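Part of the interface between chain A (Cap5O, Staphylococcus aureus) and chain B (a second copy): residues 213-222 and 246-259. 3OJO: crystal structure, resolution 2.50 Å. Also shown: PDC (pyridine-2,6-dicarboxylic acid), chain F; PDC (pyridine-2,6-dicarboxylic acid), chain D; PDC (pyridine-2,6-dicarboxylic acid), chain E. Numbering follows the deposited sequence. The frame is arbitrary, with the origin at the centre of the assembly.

Chain A (213-222) MSKLMENTYR
Chain B 246-259: VIEMANKHPRVNIH

Chain A 213-222 is helical throughout, and chain B 246-259 crosses it first as the last part of a helix that begins earlier in the chain, then as loop. The two helix axes approach to 8.6 Å with a signed crossing angle of -63°. Register is fixed by two CA-CA pairs, Ser A214 to Ala B250 at 4.8 Å and Tyr A221 to Ile B258 at 6.4 Å, so both chains advance in the same sense. Together the stretches bury 632 Å².

Val B246 (chi1 t) points toward chain A. Its CG1 lies 3.2 Å from Met A217 SD, 3.6 Å from Met A213 CG and 3.4 Å from Ser A214 N, a compact branched group fitted against the helix surface. Met A213 (t, p, t) starts toward chain B but its end leads away, whereas Met A217 (m, t, t) extends across, placing SD 4.2 Å from Ile B247 CG1. At Met B249 (t, p, p), CG packs 3.5 Å from Ser A214 OG.

Ala B250 points toward chain A where the two backbones come closest, CA of Ser A214 to CA of Ala B250 at 4.8 Å, and its single methyl suits the narrow gap: CB is 3.8 Å from Ser A214 O and 3.9 Å from Met A217 CB. A type I turn, Ala B250 to His B253, then redirects the chain. The CA-to-CB bond of Asn B251 (chi1 m) points away from chain A, and the side chain braces the returning loop, with ND2 donating to Ile B258 O (3.0 Å, 174°) and OD1 accepting from Ile B258 N (2.7 Å).

His B253 (t) points toward chain A, its ND1 4.1 Å from Glu A218 OE2; that carboxylate is in a salt bridge with Lys A215 NZ (3.1 Å to OE2). One ring face of His B253 lies against PDC of chain F. In a second type I turn, His B253 to Val B256, Arg B255 (m, t, m) has NH1 2.5 Å from O1 of the same PDC, and its O lies 3.3 Å from Tyr A221 CE2, at the ring edge.

Val B256 (t; phi/psi -119/120) is extended. Its CG1 is 4.0 Å from Tyr A221 CB and its CG2 4.0 Å from Glu A218 O. Its carbonyl carbon and the nitrogen of Asn B257 cover one face of the Tyr A221 ring, whose side chain has chi1 t and chi2 82°. Asn B257 (m) supplies the hydrogen bond between the stretches: ND2 donates to Tyr A221 OH at 2.9 Å and 172°, a nearly linear geometry. Ile B258 (m, t) closes the contact, with CG1 3.7 Å from Tyr A221 CB and CD1 3.7 Å from Met A217 CB.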

ATOM      1  N   MET A 213     -10.563  14.050  -5.717  1.00 33.76           N
ATOM      2  CA  MET A 213     -10.463  12.764  -5.038  1.00 34.79           C
ATOM      3  C   MET A 213      -9.246  11.951  -5.482  1.00 38.70           C
ATOM      4  O   MET A 213      -8.519  11.412  -4.641  1.00 38.62           O
ATOM      5  CB  MET A 213     -11.775  11.980  -5.200  1.00 37.36           C
ATOM      6  CG  MET A 213     -11.968  10.885  -4.191  1.00 41.29           C
ATOM      7  SD  MET A 213     -11.470  11.342  -2.542  1.00 46.13           S
ATOM      8  CE  MET A 213     -11.676   9.900  -1.775  1.00 43.33           C
ATOM      9  N   SER A 214      -9.015  11.916  -6.799  1.00 34.27           N
ATOM     10  CA  SER A 214      -7.908  11.245  -7.452  1.00 33.64           C
ATOM     11  C   SER A 214      -6.574  11.769  -6.953  1.00 35.51           C
ATOM     12  O   SER A 214      -5.670  10.972  -6.731  1.00 36.34           O
ATOM     13  CB  SER A 214      -8.040  11.358  -8.965  1.00 37.25           C
ATOM     14  OG  SER A 214      -6.820  11.272  -9.676  1.00 49.96           O
ATOM     15  N   LYS A 215      -6.460  13.093  -6.755  1.00 29.25           N
ATOM     16  CA  LYS A 215      -5.241  13.708  -6.257  1.00 28.15           C
ATOM     17  C   LYS A 215      -4.952  13.345  -4.809  1.00 32.85           C
ATOM     18  O   LYS A 215      -3.828  13.037  -4.474  1.00 31.74           O
ATOM     19  CB  LYS A 215      -5.263  15.210  -6.492  1.00 29.10           C
ATOM     20  CG  LYS A 215      -4.761  15.536  -7.878  1.00 44.25           C
ATOM     21  CD  LYS A 215      -3.226  15.366  -8.048  1.00 52.41           C
ATOM     22  CE  LYS A 215      -2.793  15.174  -9.491  1.00 49.79           C
ATOM     23  NZ  LYS A 215      -3.291  13.893 -10.044  1.00 50.65           N
ATOM     24  N   LEU A 216      -5.999  13.294  -3.985  1.00 32.30           N
ATOM     25  CA  LEU A 216      -5.959  12.920  -2.590  1.00 32.98           C
ATOM     26  C   LEU A 216      -5.615  11.398  -2.464  1.00 38.73           C
ATOM     27  O   LEU A 216      -4.807  11.031  -1.618  1.00 38.28           O
ATOM     28  CB  LEU A 216      -7.303  13.298  -1.918  1.00 32.82           C
ATOM     29  CG  LEU A 216      -7.569  12.744  -0.500  1.00 37.89           C
ATOM     30  CD1 LEU A 216      -6.883  13.553   0.557  1.00 38.46           C
ATOM     31  CD2 LEU A 216      -9.028  12.669  -0.214  1.00 39.36           C
ATOM     32  N   MET A 217      -6.143  10.559  -3.357  1.00 36.02           N
ATOM     33  CA  MET A 217      -5.901   9.113  -3.387  1.00 36.57           C
ATOM     34  C   MET A 217      -4.472   8.740  -3.763  1.00 40.77           C
ATOM     35  O   MET A 217      -3.967   7.756  -3.245  1.00 40.98           O
ATOM     36  CB  MET A 217      -6.869   8.450  -4.349  1.00 39.38           C
ATOM     37  CG  MET A 217      -8.206   8.118  -3.730  1.00 44.13           C
ATOM     38  SD  MET A 217      -9.260   7.214  -4.911  1.00 49.42           S
ATOM     39  CE  MET A 217     -10.693   6.831  -3.880  1.00 46.94           C
ATOM     40  N   GLU A 218      -3.829   9.525  -4.664  1.00 37.12           N
ATOM     41  CA  GLU A 218      -2.443   9.349  -5.112  1.00 36.16           C
ATOM     42  C   GLU A 218      -1.502   9.573  -3.946  1.00 39.17           C
ATOM     43  O   GLU A 218      -0.657   8.732  -3.675  1.00 38.29           O
ATOM     44  CB  GLU A 218      -2.103  10.345  -6.234  1.00 37.15           C
ATOM     45  CG  GLU A 218      -2.600   9.941  -7.611  1.00 42.53           C
ATOM     46  CD  GLU A 218      -2.315  10.920  -8.738  1.00 65.56           C
ATOM     47  OE1 GLU A 218      -2.933  10.764  -9.815  1.00 63.09           O
ATOM     48  OE2 GLU A 218      -1.463  11.821  -8.567  1.00 59.63           O
ATOM     49  N   ASN A 219      -1.660  10.697  -3.242  1.00 37.39           N
ATOM     50  CA  ASN A 219      -0.824  11.042  -2.093  1.00 37.81           C
ATOM     51  C   ASN A 219      -1.047  10.096  -0.915  1.00 37.88           C
ATOM     52  O   ASN A 219      -0.094   9.755  -0.218  1.00 36.54           O
ATOM     53  CB  ASN A 219      -0.998  12.512  -1.709  1.00 41.96           C
ATOM     54  CG  ASN A 219      -0.573  13.444  -2.828  1.00 76.67           C
ATOM     55  OD1 ASN A 219      -1.257  13.583  -3.850  1.00 71.55           O
ATOM     56  ND2 ASN A 219       0.604  14.048  -2.699  1.00 69.98           N
ATOM     57  N   THR A 220      -2.290   9.643  -0.747  1.00 32.42           N
ATOM     58  CA  THR A 220      -2.730   8.708   0.276  1.00 32.13           C
ATOM     59  C   THR A 220      -2.114   7.316   0.040  1.00 37.20           C
ATOM     60  O   THR A 220      -1.544   6.768   0.980  1.00 36.89           O
ATOM     61  CB  THR A 220      -4.243   8.707   0.304  1.00 40.61           C
ATOM     62  OG1 THR A 220      -4.646   9.965   0.804  1.00 42.15           O
ATOM     63  CG2 THR A 220      -4.816   7.642   1.149  1.00 43.13           C
ATOM     64  N   TYR A 221      -2.226   6.744  -1.192  1.00 33.14           N
ATOM     65  CA  TYR A 221      -1.615   5.460  -1.506  1.00 32.64           C
ATOM     66  C   TYR A 221      -0.127   5.522  -1.195  1.00 35.91           C
ATOM     67  O   TYR A 221       0.414   4.605  -0.568  1.00 36.01           O
ATOM     68  CB  TYR A 221      -1.822   5.063  -2.978  1.00 33.45           C
ATOM     69  CG  TYR A 221      -1.034   3.813  -3.361  1.00 33.89           C
ATOM     70  CD1 TYR A 221      -1.522   2.539  -3.075  1.00 35.85           C
ATOM     71  CD2 TYR A 221       0.214   3.909  -3.977  1.00 32.60           C
ATOM     72  CE1 TYR A 221      -0.795   1.396  -3.403  1.00 34.87           C
ATOM     73  CE2 TYR A 221       0.941   2.776  -4.315  1.00 32.28           C
ATOM     74  CZ  TYR A 221       0.438   1.521  -4.018  1.00 37.62           C
ATOM     75  OH  TYR A 221       1.155   0.406  -4.363  1.00 36.09           O
ATOM     76  N   ARG A 222       0.523   6.591  -1.645  1.00 31.49           N
ATOM     77  CA  ARG A 222       1.948   6.835  -1.452  1.00 32.00           C
ATOM     78  C   ARG A 222       2.329   6.938   0.044  1.00 37.73           C
ATOM     79  O   ARG A 222       3.194   6.185   0.505  1.00 39.56           O
ATOM     80  CB  ARG A 222       2.390   8.065  -2.292  1.00 30.27           C
ATOM     81  CG  ARG A 222       3.896   8.269  -2.377  1.00 34.80           C
ATOM     82  CD  ARG A 222       4.350   9.384  -1.464  1.00 48.18           C
ATOM     83  NE  ARG A 222       4.416  10.663  -2.166  1.00 61.76           N
ATOM     84  CZ  ARG A 222       3.635  11.710  -1.920  1.00 69.02           C
ATOM     85  NH1 ARG A 222       2.706  11.649  -0.973  1.00 44.61           N
ATOM     86  NH2 ARG A 222       3.777  12.828  -2.618  1.00 61.28           N
TER
ATOM     87  N   VAL B 246     -12.644   6.681  -9.382  1.00 36.15           N
ATOM     88  CA  VAL B 246     -11.515   7.420  -8.831  1.00 35.15           C
ATOM     89  C   VAL B 246     -10.277   6.516  -8.645  1.00 38.01           C
ATOM     90  O   VAL B 246      -9.156   6.945  -8.958  1.00 36.19           O
ATOM     91  CB  VAL B 246     -11.926   8.216  -7.576  1.00 39.50           C
ATOM     92  CG1 VAL B 246     -10.757   9.030  -7.045  1.00 39.20           C
ATOM     93  CG2 VAL B 246     -13.090   9.149  -7.905  1.00 39.14           C
ATOM     94  N   ILE B 247     -10.462   5.253  -8.177  1.00 36.01           N
ATOM     95  CA  ILE B 247      -9.321   4.322  -8.065  1.00 35.18           C
ATOM     96  C   ILE B 247      -8.678   4.176  -9.470  1.00 40.98           C
ATOM     97  O   ILE B 247      -7.472   4.392  -9.610  1.00 42.20           O
ATOM     98  CB  ILE B 247      -9.692   2.968  -7.403  1.00 37.09           C
ATOM     99  CG1 ILE B 247     -10.020   3.170  -5.911  1.00 36.81           C
ATOM    100  CG2 ILE B 247      -8.562   1.900  -7.590  1.00 36.07           C
ATOM    101  CD1 ILE B 247     -10.756   2.011  -5.246  1.00 36.36           C
ATOM    102  N   GLU B 248      -9.511   3.935 -10.508  1.00 38.00           N
ATOM    103  CA  GLU B 248      -9.123   3.800 -11.920  1.00 38.63           C
ATOM    104  C   GLU B 248      -8.386   5.044 -12.413  1.00 40.45           C
ATOM    105  O   GLU B 248      -7.356   4.929 -13.072  1.00 39.76           O
ATOM    106  CB  GLU B 248     -10.359   3.470 -12.780  1.00 40.72           C
ATOM    107  CG  GLU B 248     -10.107   3.343 -14.277  1.00 59.27           C
ATOM    108  CD  GLU B 248     -11.349   3.067 -15.111  1.00 96.67           C
ATOM    109  OE1 GLU B 248     -12.384   3.744 -14.896  1.00 93.03           O
ATOM    110  OE2 GLU B 248     -11.289   2.164 -15.978  1.00 97.93           O
ATOM    111  N   MET B 249      -8.879   6.223 -12.022  1.00 36.52           N
ATOM    112  CA  MET B 249      -8.277   7.510 -12.318  1.00 36.59           C
ATOM    113  C   MET B 249      -6.877   7.601 -11.669  1.00 40.59           C
ATOM    114  O   MET B 249      -5.887   7.704 -12.390  1.00 41.20           O
ATOM    115  CB  MET B 249      -9.215   8.635 -11.835  1.00 39.59           C
ATOM    116  CG  MET B 249      -8.810  10.046 -12.289  1.00 43.92           C
ATOM    117  SD  MET B 249      -8.754  10.279 -14.088  1.00 48.41           S
ATOM    118  CE  MET B 249     -10.512   9.950 -14.523  1.00 44.82           C
ATOM    119  N   ALA B 250      -6.798   7.486 -10.316  1.00 36.74           N
ATOM    120  CA  ALA B 250      -5.572   7.547  -9.504  1.00 35.34           C
ATOM    121  C   ALA B 250      -4.489   6.519  -9.886  1.00 40.29           C
ATOM    122  O   ALA B 250      -3.294   6.834  -9.820  1.00 38.79           O
ATOM    123  CB  ALA B 250      -5.930   7.413  -8.035  1.00 35.79           C
ATOM    124  N   ASN B 251      -4.906   5.286 -10.280  1.00 38.40           N
ATOM    125  CA  ASN B 251      -3.991   4.207 -10.672  1.00 38.52           C
ATOM    126  C   ASN B 251      -3.268   4.423 -12.009  1.00 42.81           C
ATOM    127  O   ASN B 251      -2.366   3.658 -12.343  1.00 43.70           O
ATOM    128  CB  ASN B 251      -4.668   2.833 -10.587  1.00 38.25           C
ATOM    129  CG  ASN B 251      -4.857   2.300  -9.179  1.00 44.65           C
ATOM    130  OD1 ASN B 251      -4.421   2.887  -8.175  1.00 31.85           O
ATOM    131  ND2 ASN B 251      -5.529   1.163  -9.084  1.00 30.96           N
ATOM    132  N   LYS B 252      -3.613   5.498 -12.740  1.00 38.50           N
ATOM    133  CA  LYS B 252      -2.937   5.890 -13.980  1.00 37.68           C
ATOM    134  C   LYS B 252      -1.501   6.359 -13.658  1.00 43.50           C
ATOM    135  O   LYS B 252      -0.622   6.330 -14.527  1.00 45.53           O
ATOM    136  CB  LYS B 252      -3.729   6.964 -14.742  1.00 38.43           C
ATOM    137  CG  LYS B 252      -4.985   6.431 -15.421  1.00 46.48           C
ATOM    138  CD  LYS B 252      -5.789   7.565 -16.057  1.00 57.10           C
ATOM    139  CE  LYS B 252      -6.986   7.090 -16.851  1.00 67.59           C
ATOM    140  NZ  LYS B 252      -8.181   6.826 -15.985  1.00 75.53           N
ATOM    141  N   HIS B 253      -1.247   6.744 -12.388  1.00 38.28           N
ATOM    142  CA  HIS B 253       0.094   7.078 -11.941  1.00 36.89           C
ATOM    143  C   HIS B 253       0.892   5.754 -11.894  1.00 39.74           C
ATOM    144  O   HIS B 253       0.406   4.769 -11.318  1.00 37.51           O
ATOM    145  CB  HIS B 253       0.077   7.770 -10.570  1.00 37.09           C
ATOM    146  CG  HIS B 253       1.428   8.260 -10.130  1.00 39.30           C
ATOM    147  ND1 HIS B 253       1.671   9.592  -9.937  1.00 40.26           N
ATOM    148  CD2 HIS B 253       2.561   7.567  -9.855  1.00 40.78           C
ATOM    149  CE1 HIS B 253       2.937   9.681  -9.569  1.00 39.46           C
ATOM    150  NE2 HIS B 253       3.517   8.490  -9.531  1.00 40.19           N
ATOM    151  N   PRO B 254       2.087   5.710 -12.544  1.00 38.04           N
ATOM    152  CA  PRO B 254       2.879   4.455 -12.599  1.00 37.41           C
ATOM    153  C   PRO B 254       3.208   3.798 -11.266  1.00 43.04           C
ATOM    154  O   PRO B 254       3.391   2.582 -11.220  1.00 43.36           O
ATOM    155  CB  PRO B 254       4.165   4.888 -13.309  1.00 38.79           C
ATOM    156  CG  PRO B 254       4.198   6.401 -13.177  1.00 43.31           C
ATOM    157  CD  PRO B 254       2.769   6.788 -13.292  1.00 39.40           C
ATOM    158  N   ARG B 255       3.319   4.604 -10.194  1.00 38.72           N
ATOM    159  CA  ARG B 255       3.673   4.123  -8.860  1.00 37.05           C
ATOM    160  C   ARG B 255       2.505   4.137  -7.871  1.00 38.00           C
ATOM    161  O   ARG B 255       2.744   4.133  -6.659  1.00 37.30           O
ATOM    162  CB  ARG B 255       4.882   4.906  -8.325  1.00 35.33           C
ATOM    163  CG  ARG B 255       6.213   4.495  -8.934  1.00 31.09           C
ATOM    164  CD  ARG B 255       7.248   5.584  -8.723  1.00 39.79           C
ATOM    165  NE  ARG B 255       7.019   6.625  -9.728  1.00 54.12           N
ATOM    166  CZ  ARG B 255       7.281   7.906  -9.566  1.00 70.98           C
ATOM    167  NH1 ARG B 255       7.813   8.345  -8.430  1.00 70.89           N
ATOM    168  NH2 ARG B 255       7.011   8.769 -10.531  1.00 56.44           N
ATOM    169  N   VAL B 256       1.246   4.174  -8.381  1.00 32.83           N
ATOM    170  CA  VAL B 256       0.015   4.163  -7.580  1.00 31.80           C
ATOM    171  C   VAL B 256      -0.788   2.917  -7.951  1.00 34.09           C
ATOM    172  O   VAL B 256      -1.122   2.726  -9.126  1.00 35.15           O
ATOM    173  CB  VAL B 256      -0.803   5.488  -7.642  1.00 36.71           C
ATOM    174  CG1 VAL B 256      -2.154   5.358  -6.930  1.00 36.18           C
ATOM    175  CG2 VAL B 256      -0.006   6.657  -7.049  1.00 36.84           C
ATOM    176  N   ASN B 257      -1.046   2.035  -6.958  1.00 27.05           N
ATOM    177  CA  ASN B 257      -1.725   0.768  -7.185  1.00 25.60           C
ATOM    178  C   ASN B 257      -2.819   0.510  -6.159  1.00 29.40           C
ATOM    179  O   ASN B 257      -2.812  -0.520  -5.489  1.00 27.94           O
ATOM    180  CB  ASN B 257      -0.695  -0.400  -7.251  1.00 25.77           C
ATOM    181  CG  ASN B 257       0.595  -0.095  -7.989  1.00 56.72           C
ATOM    182  OD1 ASN B 257       0.657  -0.118  -9.230  1.00 56.44           O
ATOM    183  ND2 ASN B 257       1.644   0.255  -7.230  1.00 47.98           N
ATOM    184  N   ILE B 258      -3.780   1.436  -6.048  1.00 29.01           N
ATOM    185  CA  ILE B 258      -4.900   1.331  -5.087  1.00 28.83           C
ATOM    186  C   ILE B 258      -5.717   0.072  -5.331  1.00 34.03           C
ATOM    187  O   ILE B 258      -6.061  -0.253  -6.468  1.00 34.52           O
ATOM    188  CB  ILE B 258      -5.748   2.638  -4.999  1.00 30.65           C
ATOM    189  CG1 ILE B 258      -4.842   3.826  -4.649  1.00 30.63           C
ATOM    190  CG2 ILE B 258      -6.881   2.509  -3.977  1.00 30.34           C
ATOM    191  CD1 ILE B 258      -5.312   5.152  -5.066  1.00 39.45           C
ATOM    192  N   HIS B 259      -5.959  -0.671  -4.270  1.00 30.74           N
ATOM    193  CA  HIS B 259      -6.666  -1.937  -4.369  1.00 30.30           C
ATOM    194  C   HIS B 259      -8.180  -1.763  -4.491  1.00 35.49           C
ATOM    195  O   HIS B 259      -8.695  -0.649  -4.455  1.00 34.22           O
ATOM    196  CB  HIS B 259      -6.260  -2.886  -3.208  1.00 30.50           C
ATOM    197  CG  HIS B 259      -4.802  -3.257  -3.189  1.00 33.40           C
ATOM    198  ND1 HIS B 259      -4.363  -4.429  -2.576  1.00 34.91           N
ATOM    199  CD2 HIS B 259      -3.728  -2.611  -3.713  1.00 34.36           C
ATOM    200  CE1 HIS B 259      -3.048  -4.447  -2.747  1.00 33.90           C
ATOM    201  NE2 HIS B 259      -2.618  -3.362  -3.407  1.00 34.19           N
TER
HETATM  202  N1  PDC F 504       3.920  10.635  -6.237  0.87 39.44           N
HETATM  203  C2  PDC F 504       3.868   9.296  -6.151  1.00 38.28           C
HETATM  204  C3  PDC F 504       2.660   8.709  -5.789  0.94 36.26           C
HETATM  205  C4  PDC F 504       1.575   9.548  -5.522  0.72 36.27           C
HETATM  206  C5  PDC F 504       1.660  10.930  -5.561  0.43 37.22           C
HETATM  207  C6  PDC F 504       2.884  11.436  -5.929  1.00 39.49           C
HETATM  208  C7  PDC F 504       5.069   8.524  -6.502  1.00 39.47           C
HETATM  209  O1  PDC F 504       6.042   9.167  -6.832  1.00 39.52           O
HETATM  210  O2  PDC F 504       5.101   7.208  -6.431  0.08 43.02           O
HETATM  211  C8  PDC F 504       3.161  12.867  -6.060  0.85 40.05           C
HETATM  212  O3  PDC F 504       2.273  13.635  -5.826  0.94 41.74           O
HETATM  213  O4  PDC F 504       4.413  13.262  -6.483  1.00 39.11           O
HETATM  214  N1  PDC D 502       8.296  11.761  -6.296  0.83 51.71           N
HETATM  215  C2  PDC D 502       9.422  11.643  -7.011  0.98 50.61           C
HETATM  216  C3  PDC D 502      10.646  11.266  -6.382  0.94 48.58           C
HETATM  217  C4  PDC D 502      10.675  11.070  -4.976  1.00 48.57           C
HETATM  218  C5  PDC D 502       9.487  11.229  -4.242  0.62 49.59           C
HETATM  219  C6  PDC D 502       8.302  11.561  -4.944  1.00 51.82           C
HETATM  220  C7  PDC D 502       9.342  11.868  -8.465  0.96 52.11           C
HETATM  221  O1  PDC D 502       8.252  12.118  -8.971  1.00 52.25           O
HETATM  222  O2  PDC D 502      10.439  11.767  -9.229  1.00 55.66           O
HETATM  223  C8  PDC D 502       7.015  11.738  -4.278  1.00 52.32           C
HETATM  224  O3  PDC D 502       6.868  11.585  -3.049  0.99 53.47           O
HETATM  225  O4  PDC D 502       6.049  12.089  -5.196  1.00 52.26           O
HETATM  226  N1  PDC E 503       6.211  14.278  -8.151  0.59 39.51           N
HETATM  227  C2  PDC E 503       5.575  13.740  -9.205  1.00 38.36           C
HETATM  228  C3  PDC E 503       5.264  14.489 -10.405  0.75 36.36           C
HETATM  229  C4  PDC E 503       5.682  15.802 -10.488  0.86 36.40           C
HETATM  230  C5  PDC E 503       6.322  16.340  -9.393  1.00 37.44           C
HETATM  231  C6  PDC E 503       6.587  15.562  -8.228  1.00 39.72           C
HETATM  232  C7  PDC E 503       5.194  12.335  -9.180  1.00 39.13           C
HETATM  233  O1  PDC E 503       5.445  11.670  -8.124  0.82 38.66           O
HETATM  234  O2  PDC E 503       4.571  11.966 -10.378  0.82 42.67           O
HETATM  235  C8  PDC E 503       7.263  16.177  -7.044  1.00 40.70           C
HETATM  236  O3  PDC E 503       7.568  17.341  -7.021  0.39 42.59           O
HETATM  237  O4  PDC E 503       7.438  15.422  -5.944  1.00 42.25           O